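Local coordinates for botulinum neurotoxin type C1 (Clostridium botulinum, PDB 3R4S), which is a bacterial neurotoxin whose heavy-chain receptor-binding fragment, described here, binds sialic acid and serves cell entry that depends on two ganglioside molecules, at residues Phe133-Ile137 against Ser138-Pro142; Gly222-Ile225 against Asn226-Phe229; Gly395-Trp398 against Tyr399-Tyr403; Glu418-Ser421 against Thr422-Gly425. One frame throughout, in Å; residues are numbered along the deposited sequence.

All four contacts are local, each in one run of chain. Contact 1 belongs to the lectin-like subdomain and contact 2 is a helix packed on one of its sheets. Both are partly buried. Contacts 3 and 4 are surface contacts of the beta-trefoil subdomain, and their strands 401-409 and 424-428 belong to one sheet. Contacts 1 and 4 share a chemistry of overlapping turns with one carbonyl gripped twice. Contact 2 rests on helix bonds, with charged side-chain ends loosely beside an isoleucine methyl. Contact 3 adds aromatic rings and a carboxylate, with the Tyr403 side chain about 10 Å from one of two bound sialic acids. Contacts 2 and 3 are farthest apart, with centres 52 Å apart.

Contact 1 (Phe133-Ile137 against Ser138-Pro142); sequences FSYDI and SNNAP
This is a local turn contact in which Asp136 and Ile137 meet Ser138, Asn139 and Asn140, just after strand 127-134 of the lectin-like, jelly-roll subdomain. Two overlapping type I beta turns bend the chain through roughly a right angle. Asn139 N donates to Asp136 O at 3.2 Å, and Asn140 N donates to Ile137 O at 3.0 Å. The carbonyl of Asp136 is gripped a second time, by the side-chain amide of Asn140. The two donors come to it from opposite faces of the carbonyl plane. The Asp136 carboxylate swings over the turn because its CG lies anti to the backbone N (chi1 -177°). Ser138 OG donates a hydrogen bond to Asp136 OD1 at 2.9 Å, on the syn side and somewhat out of the carboxylate plane. Asn139 N adds only a weak bond to the same oxygen. Asn140 CB also leans obliquely on the Tyr135 ring, 3.8 Å from CE1. A water bridges Tyr135 OH and Asn140 O, giving this pair a second link. Trp89 and Tyr144 also pack against the Tyr135 ring. Asn139 and Pro142 touch Tyr366 and Phe282, so the loop meets the C-terminal half of the fragment. The hydrogen bond from the Asn140 side-chain amide is short and nearly straight: ND2 stands 2.8 Å from Asp136 O with an N-H...O angle of 175°.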
# COMPACT_ATOMS: atom_id res chain seq x y z
N PHE A 133 0.70 14.94 6.02
CA PHE A 133 0.63 13.57 6.47
C PHE A 133 2.07 13.20 6.78
O PHE A 133 2.97 13.53 6.00
CB PHE A 133 0.08 12.68 5.34
CG PHE A 133 0.45 11.22 5.46
CD1 PHE A 133 0.26 10.54 6.65
CD2 PHE A 133 0.98 10.54 4.37
CE1 PHE A 133 0.60 9.19 6.77
CE2 PHE A 133 1.32 9.20 4.47
CZ PHE A 133 1.13 8.52 5.67
N SER A 134 2.30 12.55 7.91
CA SER A 134 3.64 12.01 8.19
C SER A 134 3.50 10.52 8.47
O SER A 134 2.65 10.10 9.25
CB SER A 134 4.33 12.73 9.36
OG SER A 134 3.54 12.65 10.53
N TYR A 135 4.33 9.72 7.83
CA TYR A 135 4.22 8.28 8.02
C TYR A 135 5.02 7.84 9.27
O TYR A 135 5.87 8.59 9.75
CB TYR A 135 4.61 7.51 6.75
CG TYR A 135 6.09 7.46 6.39
CD1 TYR A 135 6.97 6.67 7.12
CD2 TYR A 135 6.58 8.14 5.27
CE1 TYR A 135 8.30 6.58 6.77
CE2 TYR A 135 7.93 8.06 4.92
CZ TYR A 135 8.79 7.27 5.68
OH TYR A 135 10.12 7.17 5.36
N ASP A 136 4.69 6.67 9.80
CA ASP A 136 5.33 6.15 11.02
C ASP A 136 6.68 5.56 10.67
O ASP A 136 6.76 4.47 10.12
CB ASP A 136 4.45 5.08 11.66
CG ASP A 136 5.03 4.54 12.97
OD1 ASP A 136 6.26 4.62 13.19
OD2 ASP A 136 4.25 4.02 13.80
N ILE A 137 7.75 6.28 11.01
CA ILE A 137 9.11 5.89 10.65
C ILE A 137 9.51 4.54 11.25
O ILE A 137 10.12 3.71 10.58
CB ILE A 137 10.13 6.97 11.07
CG1 ILE A 137 9.89 8.27 10.29
CG2 ILE A 137 11.56 6.48 10.83
CD1 ILE A 137 10.81 9.41 10.67
N SER A 138 9.14 4.31 12.50
CA SER A 138 9.57 3.09 13.18
C SER A 138 8.98 1.84 12.52
O SER A 138 9.51 0.74 12.68
CB SER A 138 9.19 3.15 14.66
OG SER A 138 7.82 2.85 14.84
N ASN A 139 7.90 2.00 11.78
CA ASN A 139 7.27 0.84 11.15
C ASN A 139 7.56 0.76 9.66
O ASN A 139 6.93 -0.01 8.93
CB ASN A 139 5.77 0.85 11.42
CG ASN A 139 5.46 0.56 12.88
OD1 ASN A 139 6.24 -0.09 13.57
ND2 ASN A 139 4.32 1.06 13.35
N ASN A 140 8.54 1.55 9.22
CA ASN A 140 8.81 1.73 7.80
C ASN A 140 10.26 2.07 7.49
O ASN A 140 10.53 3.00 6.73
CB ASN A 140 7.92 2.84 7.23
CG ASN A 140 6.46 2.44 7.16
OD1 ASN A 140 6.05 1.69 6.27
ND2 ASN A 140 5.66 2.92 8.11
N ALA A 141 11.20 1.31 8.06
CA ALA A 141 12.63 1.52 7.79
C ALA A 141 13.02 1.31 6.32
O ALA A 141 13.91 2.00 5.81
CB ALA A 141 13.49 0.63 8.70
N PRO A 142 12.38 0.34 5.65
CA PRO A 142 12.63 0.16 4.21
C PRO A 142 12.00 1.27 3.36
O PRO A 142 12.16 1.25 2.14
CB PRO A 142 11.93 -1.17 3.90
CG PRO A 142 11.60 -1.79 5.23
CD PRO A 142 11.45 -0.66 6.18
O HOH W 1 11.93 5.11 6.25

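Contact 2 (Gly222-Ile225 against Asn226-Phe229); sequences GKDI and NILF
Ile227 and Lys223 are brought side by side by their torsions. Ile227 carries CG1 beside its own backbone N and extends CD1 from there (chi1 -68°, chi2 -177°). Lys223 is extended through its first three torsions and bends only at the last (chi4 -67°). The bend leaves Lys223 NZ 4.0 Å from Ile227 CD1. The two side chains point the same way. The Asp224 side chain also lies alongside and points the same way, with OD1 4.1 Å from Ile227 CD1. These are loose contacts one turn apart on an alpha-helix. Closer in, Ile227 CG1 sits 3.3 Å from Lys223 O. The backbone supplies the firm bonds, four in a row from residue i+4 to i. Asn226 N reaches Gly222 O at 3.1 Å, and Ile227 N reaches Lys223 O at the same length. Leu228 N to Asp224 O is 2.9 Å, and Phe229 N to Ile225 O is 2.8 Å. Just ahead of the segment, Asp221 OD1 takes the N-H of Asp224 near the start of helix 222-231. One side of this helix meets helix 5-10, where Ile227 touches Met5 and Ile8. Ile225 and Leu228 pack on strand 148-155, against Thr151, Thr153 and Phe149.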
# COMPACT_ATOMS: atom_id res chain seq x y z
N GLY A 222 -16.17 13.35 5.22
CA GLY A 222 -15.50 12.09 5.49
C GLY A 222 -16.23 10.92 4.89
O GLY A 222 -15.63 10.05 4.27
N LYS A 223 -17.54 10.90 5.05
CA LYS A 223 -18.35 9.81 4.53
C LYS A 223 -18.23 9.68 3.00
O LYS A 223 -18.04 8.58 2.46
CB LYS A 223 -19.80 10.00 4.96
CG LYS A 223 -20.73 8.88 4.54
CD LYS A 223 -22.14 9.11 5.08
CE LYS A 223 -23.15 8.14 4.44
NZ LYS A 223 -23.35 8.40 2.98
N ASP A 224 -18.34 10.79 2.28
CA ASP A 224 -18.19 10.76 0.83
C ASP A 224 -16.76 10.42 0.39
O ASP A 224 -16.56 9.75 -0.62
CB ASP A 224 -18.65 12.07 0.21
CG ASP A 224 -20.17 12.22 0.21
OD1 ASP A 224 -20.89 11.20 0.31
OD2 ASP A 224 -20.64 13.37 0.11
N ILE A 225 -15.77 10.88 1.15
CA ILE A 225 -14.37 10.55 0.84
C ILE A 225 -14.13 9.04 0.88
O ILE A 225 -13.46 8.48 0.01
CB ILE A 225 -13.38 11.32 1.75
CG1 ILE A 225 -13.47 12.83 1.44
CG2 ILE A 225 -11.96 10.82 1.53
CD1 ILE A 225 -12.57 13.72 2.28
N ASN A 226 -14.73 8.37 1.86
CA ASN A 226 -14.61 6.91 1.92
C ASN A 226 -15.36 6.16 0.84
O ASN A 226 -14.88 5.14 0.33
CB ASN A 226 -15.01 6.40 3.29
CG ASN A 226 -13.91 6.58 4.28
OD1 ASN A 226 -13.73 7.66 4.84
ND2 ASN A 226 -13.10 5.54 4.46
N ILE A 227 -16.53 6.66 0.49
CA ILE A 227 -17.25 6.10 -0.64
C ILE A 227 -16.37 6.22 -1.88
O ILE A 227 -16.25 5.29 -2.67
CB ILE A 227 -18.59 6.81 -0.85
CG1 ILE A 227 -19.52 6.50 0.31
CG2 ILE A 227 -19.22 6.39 -2.18
CD1 ILE A 227 -20.91 7.09 0.16
N LEU A 228 -15.72 7.37 -2.02
CA LEU A 228 -14.85 7.61 -3.17
C LEU A 228 -13.65 6.67 -3.12
O LEU A 228 -13.32 6.01 -4.11
CB LEU A 228 -14.40 9.08 -3.19
CG LEU A 228 -13.37 9.48 -4.24
CD1 LEU A 228 -13.93 9.25 -5.63
CD2 LEU A 228 -12.93 10.93 -4.07
N PHE A 229 -13.00 6.61 -1.97
CA PHE A 229 -11.88 5.71 -1.71
C PHE A 229 -12.21 4.29 -2.17
O PHE A 229 -11.50 3.68 -2.99
CB PHE A 229 -11.58 5.75 -0.20
CG PHE A 229 -10.51 4.77 0.27
CD1 PHE A 229 -9.26 4.75 -0.32
CD2 PHE A 229 -10.77 3.92 1.34
CE1 PHE A 229 -8.27 3.87 0.14
CE2 PHE A 229 -9.80 3.04 1.81
CZ PHE A 229 -8.55 3.02 1.21

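Contact 3 (Gly395-Trp398 against Tyr399-Tyr403); sequences GGDW and YRHNY
Tyr399 turns its ring face to the edge of Trp398 in an edge-to-face pair. The planes stand 84° apart, with the Tyr399 and Trp398 five-membered ring centroids 4.8 Å apart. Trp398 holds CG anti to its N (chi1 177°), which sets the indole edge against the Tyr399 ring. Trp398 CD1 does the touching, above the centre of the phenol ring and 3.7 Å from Tyr399 CE1. Tyr399 O lies 3.3 Å from Asp397 CB. The Arg400 side chain sets off away from 395-398, while Arg400 O accepts a bond from Arg391 NH1. His401 begins the strand, the return arm of a beta-hairpin in the beta-trefoil subdomain, and His401 and Tyr403 pair by backbone bonds with Phe392 and Tyr390. The imidazole of His401 brings its edge to the Asp397 carboxylate, with CD2 3.4 Å from CG. Tyr403 reaches back from the opposite direction and donates from OH to Asp397 OD1 at 2.7 Å. The acceptor uses its syn lone pair and lies in the phenol plane. Leu394 N bonds to the same oxygen. The bound N-acetyl-beta-neuraminic acid is about 10 Å from the Tyr403 side chain, and Ser268 of its pocket bonds through OG to Gly395 N.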
# COMPACT_ATOMS: atom_id res chain seq x y z
N GLY A 395 17.75 -29.03 14.34
CA GLY A 395 19.14 -28.96 13.94
C GLY A 395 20.17 -29.51 14.91
O GLY A 395 21.18 -28.87 15.19
N GLY A 396 19.93 -30.71 15.43
CA GLY A 396 20.92 -31.33 16.30
C GLY A 396 20.82 -31.00 17.78
O GLY A 396 21.46 -31.67 18.60
N ASP A 397 20.06 -29.96 18.13
CA ASP A 397 19.72 -29.67 19.52
C ASP A 397 19.45 -30.96 20.29
O ASP A 397 18.66 -31.80 19.86
CB ASP A 397 18.41 -28.86 19.61
CG ASP A 397 18.56 -27.40 19.19
OD1 ASP A 397 17.51 -26.84 18.77
OD2 ASP A 397 19.67 -26.83 19.31
N TRP A 398 20.08 -31.10 21.44
CA TRP A 398 19.69 -32.15 22.37
C TRP A 398 18.52 -31.63 23.22
O TRP A 398 17.56 -32.35 23.49
CB TRP A 398 20.85 -32.54 23.31
CG TRP A 398 20.39 -33.56 24.29
CD1 TRP A 398 20.13 -33.38 25.62
CD2 TRP A 398 20.08 -34.93 24.01
NE1 TRP A 398 19.69 -34.55 26.19
CE2 TRP A 398 19.66 -35.52 25.22
CE3 TRP A 398 20.15 -35.71 22.85
CZ2 TRP A 398 19.29 -36.86 25.30
CZ3 TRP A 398 19.78 -37.04 22.94
CH2 TRP A 398 19.35 -37.60 24.15
N TYR A 399 18.63 -30.38 23.66
CA TYR A 399 17.61 -29.78 24.51
C TYR A 399 16.61 -28.99 23.67
O TYR A 399 16.92 -28.59 22.55
CB TYR A 399 18.26 -28.86 25.55
CG TYR A 399 19.21 -29.56 26.50
CD1 TYR A 399 18.74 -30.39 27.52
CD2 TYR A 399 20.59 -29.39 26.39
CE1 TYR A 399 19.61 -31.03 28.40
CE2 TYR A 399 21.47 -30.03 27.27
CZ TYR A 399 20.97 -30.85 28.26
OH TYR A 399 21.83 -31.48 29.13
N ARG A 400 15.40 -28.79 24.20
CA ARG A 400 14.41 -27.94 23.53
C ARG A 400 14.78 -26.48 23.68
O ARG A 400 15.20 -26.03 24.75
CB ARG A 400 13.01 -28.17 24.12
CG ARG A 400 12.39 -29.50 23.75
CD ARG A 400 10.90 -29.54 24.09
NE ARG A 400 10.29 -30.77 23.58
CZ ARG A 400 9.69 -30.89 22.40
NH1 ARG A 400 9.58 -29.84 21.59
NH2 ARG A 400 9.18 -32.06 22.04
N HIS A 401 14.64 -25.72 22.59
CA HIS A 401 14.85 -24.28 22.64
C HIS A 401 13.64 -23.53 22.11
O HIS A 401 12.82 -24.09 21.38
CB HIS A 401 16.10 -23.90 21.85
CG HIS A 401 17.36 -24.51 22.38
ND1 HIS A 401 18.06 -23.97 23.44
CD2 HIS A 401 18.04 -25.62 22.02
CE1 HIS A 401 19.11 -24.72 23.70
NE2 HIS A 401 19.12 -25.73 22.84
N ASN A 402 13.52 -22.26 22.49
CA ASN A 402 12.47 -21.40 21.99
C ASN A 402 12.75 -20.89 20.58
O ASN A 402 13.83 -20.37 20.30
CB ASN A 402 12.28 -20.21 22.94
CG ASN A 402 11.40 -20.54 24.11
OD1 ASN A 402 10.50 -21.38 24.01
ND2 ASN A 402 11.63 -19.89 25.24
N TYR A 403 11.77 -21.06 19.69
CA TYR A 403 11.83 -20.48 18.35
C TYR A 403 10.53 -19.74 18.06
O TYR A 403 9.46 -20.13 18.53
CB TYR A 403 12.03 -21.56 17.28
CG TYR A 403 13.32 -22.34 17.40
CD1 TYR A 403 14.47 -21.92 16.74
CD2 TYR A 403 13.39 -23.49 18.17
CE1 TYR A 403 15.66 -22.62 16.84
CE2 TYR A 403 14.57 -24.21 18.28
CZ TYR A 403 15.70 -23.77 17.61
OH TYR A 403 16.88 -24.47 17.72

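Contact 4 (Glu418-Ser421 against Thr422-Gly425); sequences ESTS and THWG
Thr422 and Ser419 meet through a short, doubled polar contact. Thr422 OG1 donates to Ser419 O at 2.7 Å, with the hydroxyl almost in line with the carbonyl (C=O...O angle 162°). The same oxygen takes the N-H of Thr422 at 3.1 Å, which comes from above the carbonyl plane. One residue thus grips this carbonyl twice. The hydroxyl gets there because OG1 stands between the backbone N and the carbonyl carbon (chi1 66°). Next along the chain, His423 N donates to Thr420 O at 3.0 Å. The imidazole folds back and lays a face over Thr420 CA. This CH-pi contact has CA 3.9 Å from the ring centroid, almost directly above it. The turn is braced on its other side by a hydrogen bond between Ser419 OG and Ser421 OG, 2.7 Å apart. Farther out, Gln370 NE2 bonds to Thr422 OG1 and fixes the hydroxyl that grips Ser419. Ser386 bonds to Ser421 OG, and Asn256 ND2 bonds to Ser421 O. His423 pairs through its backbone with Ile257, beside strand 251-256. Two overlapping type I turns, wound as a short 3-10 segment, thus lead the chain into strand 424-428 of the beta-trefoil.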
# COMPACT_ATOMS: atom_id res chain seq x y z
N GLU A 418 -9.33 -10.72 15.59
CA GLU A 418 -8.97 -9.31 15.68
C GLU A 418 -7.49 -9.13 16.02
O GLU A 418 -7.02 -8.00 16.17
CB GLU A 418 -9.83 -8.60 16.74
CG GLU A 418 -11.34 -8.64 16.46
CD GLU A 418 -11.69 -8.05 15.11
OE1 GLU A 418 -11.43 -6.84 14.89
OE2 GLU A 418 -12.21 -8.79 14.25
N SER A 419 -6.75 -10.23 16.14
CA SER A 419 -5.33 -10.12 16.49
C SER A 419 -4.47 -9.74 15.29
O SER A 419 -4.56 -10.37 14.23
CB SER A 419 -4.81 -11.42 17.08
OG SER A 419 -3.39 -11.36 17.23
N THR A 420 -3.63 -8.73 15.45
CA THR A 420 -2.66 -8.36 14.43
C THR A 420 -1.66 -9.50 14.17
O THR A 420 -1.03 -9.57 13.11
CB THR A 420 -1.91 -7.06 14.83
OG1 THR A 420 -2.82 -5.96 14.79
CG2 THR A 420 -0.79 -6.78 13.84
N SER A 421 -1.52 -10.40 15.14
CA SER A 421 -0.62 -11.54 14.98
C SER A 421 -1.06 -12.45 13.82
O SER A 421 -0.30 -13.32 13.39
CB SER A 421 -0.54 -12.35 16.28
OG SER A 421 -1.66 -13.23 16.38
N THR A 422 -2.28 -12.24 13.30
CA THR A 422 -2.81 -13.08 12.23
C THR A 422 -2.74 -12.38 10.89
O THR A 422 -3.29 -12.87 9.89
CB THR A 422 -4.28 -13.50 12.47
OG1 THR A 422 -5.14 -12.34 12.42
CG2 THR A 422 -4.44 -14.20 13.82
N HIS A 423 -2.08 -11.23 10.87
CA HIS A 423 -1.97 -10.43 9.65
C HIS A 423 -0.66 -10.72 8.95
O HIS A 423 0.42 -10.55 9.53
CB HIS A 423 -2.09 -8.93 9.96
CG HIS A 423 -3.42 -8.53 10.53
ND1 HIS A 423 -3.80 -7.20 10.67
CD2 HIS A 423 -4.46 -9.26 10.98
CE1 HIS A 423 -5.01 -7.14 11.18
NE2 HIS A 423 -5.44 -8.39 11.39
N TRP A 424 -0.76 -11.12 7.69
CA TRP A 424 0.40 -11.52 6.90
C TRP A 424 0.56 -10.65 5.67
O TRP A 424 -0.39 -10.48 4.90
CB TRP A 424 0.23 -12.99 6.45
CG TRP A 424 0.17 -13.92 7.61
CD1 TRP A 424 -0.96 -14.39 8.23
CD2 TRP A 424 1.28 -14.48 8.31
NE1 TRP A 424 -0.62 -15.23 9.27
CE2 TRP A 424 0.75 -15.30 9.35
CE3 TRP A 424 2.67 -14.38 8.17
CZ2 TRP A 424 1.57 -15.99 10.23
CZ3 TRP A 424 3.48 -15.07 9.05
CH2 TRP A 424 2.93 -15.88 10.06
N GLY A 425 1.76 -10.12 5.47
CA GLY A 425 2.06 -9.33 4.29
C GLY A 425 2.96 -10.08 3.33
O GLY A 425 3.65 -11.03 3.72